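Local structure of Orf c02003 protein (Sulfolobus solfataricus P2, 2Q00) at residues E109-R112 and K113-F117. The protein is of unknown function but belongs to the archaeal PaREP1 family, probably related to the C-terminal helical domains of nucleotidyltransferases. Numbering follows the deposited sequence.
Sequences EDVR and KLVIF
V111 and V115 meet one helical turn apart on helix 101-122, and their backbones and side chains touch together. The amide N of V115 reaches V111 O at 2.7 Å, while V115 CG2 lies 3.9 Å from V111 CG1, the two branched side chains meeting at a slant. The same methyl, V115 CG2, also lies 3.1 Å from V111 O, so one branch touches both the carbonyl and the side chain of the preceding turn. In V111 the branch that does the touching, CG1, stands trans to the backbone N (chi1 176°), which turns it up the helix toward the next turn.

One residue further on, the same i to i+4 spacing joins R112 to I116: I116 N donates to R112 O at 3.0 Å. Here the aliphatic partner meets a charged group, for I116 CG2 sits 4.0 Å from R112 NH1, at the edge of the guanidinium and near its plane. The bond from L114 N to D110 O is longer, 3.2 Å, and that from K113 N to E109 O is weak.

Around this turn the helix divides into faces. V111 and L114 pack on helix 23-45 through A33, A34, A37 and L41, V115 lies against A7 of helix 6-19, and L82 of helix 79-95 receives L114 and F117. At the border, D110 OD2 hydrogen-bonds S85 and K113 NZ forms a salt bridge with E78. The chemistry is thus that of an amphipathic helix in a helical bundle: main-chain bonds pair the amides of the buried residues L114 and V115, leaving their side chains to apolar packing, while D110 and K113 bind polar groups of S85 and E78 along the border facing helix 79-95.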
loop_
_atom_site.group_PDB
_atom_site.type_symbol
_atom_site.label_atom_id
_atom_site.label_comp_id
_atom_site.label_asym_id
_atom_site.label_seq_id
_atom_site.Cartn_x
_atom_site.Cartn_y
_atom_site.Cartn_z
ATOM N N GLU A 109 0.491 -6.711 -7.603
ATOM C CA GLU A 109 -0.728 -6.464 -8.368
ATOM C C GLU A 109 -1.879 -6.053 -7.444
ATOM O O GLU A 109 -2.752 -5.283 -7.837
ATOM C CB GLU A 109 -1.105 -7.706 -9.180
ATOM C CG GLU A 109 -2.086 -7.439 -10.319
ATOM C CD GLU A 109 -1.649 -6.298 -11.253
ATOM O OE1 GLU A 109 -0.466 -6.255 -11.699
ATOM O OE2 GLU A 109 -2.510 -5.442 -11.546
ATOM N N ASP A 110 -1.885 -6.565 -6.217
ATOM C CA ASP A 110 -2.933 -6.203 -5.262
ATOM C C ASP A 110 -2.696 -4.753 -4.783
ATOM O O ASP A 110 -3.643 -4.031 -4.409
ATOM C CB ASP A 110 -2.932 -7.163 -4.056
ATOM C CG ASP A 110 -3.458 -8.563 -4.399
ATOM O OD1 ASP A 110 -4.349 -8.701 -5.271
ATOM O OD2 ASP A 110 -2.988 -9.538 -3.769
ATOM N N VAL A 111 -1.427 -4.347 -4.777
ATOM C CA VAL A 111 -1.075 -2.984 -4.392
ATOM C C VAL A 111 -1.606 -2.019 -5.464
ATOM O O VAL A 111 -2.194 -0.991 -5.140
ATOM C CB VAL A 111 0.452 -2.798 -4.286
ATOM C CG1 VAL A 111 0.772 -1.343 -3.981
ATOM C CG2 VAL A 111 1.011 -3.704 -3.201
ATOM N N ARG A 112 -1.402 -2.370 -6.734
ATOM C CA ARG A 112 -1.863 -1.537 -7.838
ATOM C C ARG A 112 -3.346 -1.220 -7.693
ATOM O O ARG A 112 -3.768 -0.069 -7.813
ATOM C CB ARG A 112 -1.647 -2.238 -9.181
ATOM C CG ARG A 112 -1.673 -1.295 -10.389
ATOM C CD ARG A 112 -2.171 -1.985 -11.668
ATOM N NE ARG A 112 -1.564 -1.443 -12.890
ATOM C CZ ARG A 112 -1.613 -0.165 -13.280
ATOM N NH1 ARG A 112 -2.250 0.754 -12.553
ATOM N NH2 ARG A 112 -1.005 0.201 -14.403
ATOM N N LYS A 113 -4.135 -2.250 -7.431
ATOM C CA LYS A 113 -5.579 -2.108 -7.279
ATOM C C LYS A 113 -5.894 -1.194 -6.103
ATOM O O LYS A 113 -6.852 -0.427 -6.117
ATOM C CB LYS A 113 -6.206 -3.495 -7.058
ATOM C CG LYS A 113 -7.704 -3.577 -7.328
ATOM C CD LYS A 113 -8.163 -5.041 -7.449
ATOM C CE LYS A 113 -9.657 -5.170 -7.743
ATOM N NZ LYS A 113 -10.078 -6.602 -7.748
ATOM N N LEU A 114 -5.072 -1.287 -5.077
ATOM C CA LEU A 114 -5.272 -0.476 -3.897
ATOM C C LEU A 114 -4.950 0.969 -4.235
ATOM O O LEU A 114 -5.693 1.886 -3.894
ATOM C CB LEU A 114 -4.355 -0.982 -2.785
ATOM C CG LEU A 114 -4.411 -0.268 -1.447
ATOM C CD1 LEU A 114 -5.854 -0.133 -0.976
ATOM C CD2 LEU A 114 -3.565 -1.045 -0.455
ATOM N N VAL A 115 -3.837 1.161 -4.925
ATOM C CA VAL A 115 -3.402 2.493 -5.291
ATOM C C VAL A 115 -4.474 3.219 -6.092
ATOM O O VAL A 115 -4.835 4.349 -5.764
ATOM C CB VAL A 115 -2.088 2.439 -6.100
ATOM C CG1 VAL A 115 -1.726 3.813 -6.618
ATOM C CG2 VAL A 115 -0.968 1.904 -5.217
ATOM N N ILE A 116 -4.999 2.556 -7.121
ATOM C CA ILE A 116 -6.016 3.171 -7.962
ATOM C C ILE A 116 -7.305 3.445 -7.202
ATOM O O ILE A 116 -7.968 4.442 -7.456
ATOM C CB ILE A 116 -6.320 2.309 -9.198
ATOM C CG1 ILE A 116 -6.924 0.977 -8.766
ATOM C CG2 ILE A 116 -5.031 2.089 -10.002
ATOM C CD1 ILE A 116 -7.443 0.128 -9.920
ATOM N N PHE A 117 -7.667 2.576 -6.269
ATOM C CA PHE A 117 -8.873 2.819 -5.500
ATOM C C PHE A 117 -8.718 4.170 -4.817
ATOM O O PHE A 117 -9.635 4.989 -4.832
ATOM C CB PHE A 117 -9.095 1.731 -4.440
ATOM C CG PHE A 117 -9.734 0.473 -4.974
ATOM C CD1 PHE A 117 -10.803 0.541 -5.870
ATOM C CD2 PHE A 117 -9.298 -0.783 -4.544
ATOM C CE1 PHE A 117 -11.430 -0.625 -6.328
ATOM C CE2 PHE A 117 -9.915 -1.949 -4.992
ATOM C CZ PHE A 117 -10.983 -1.877 -5.884
#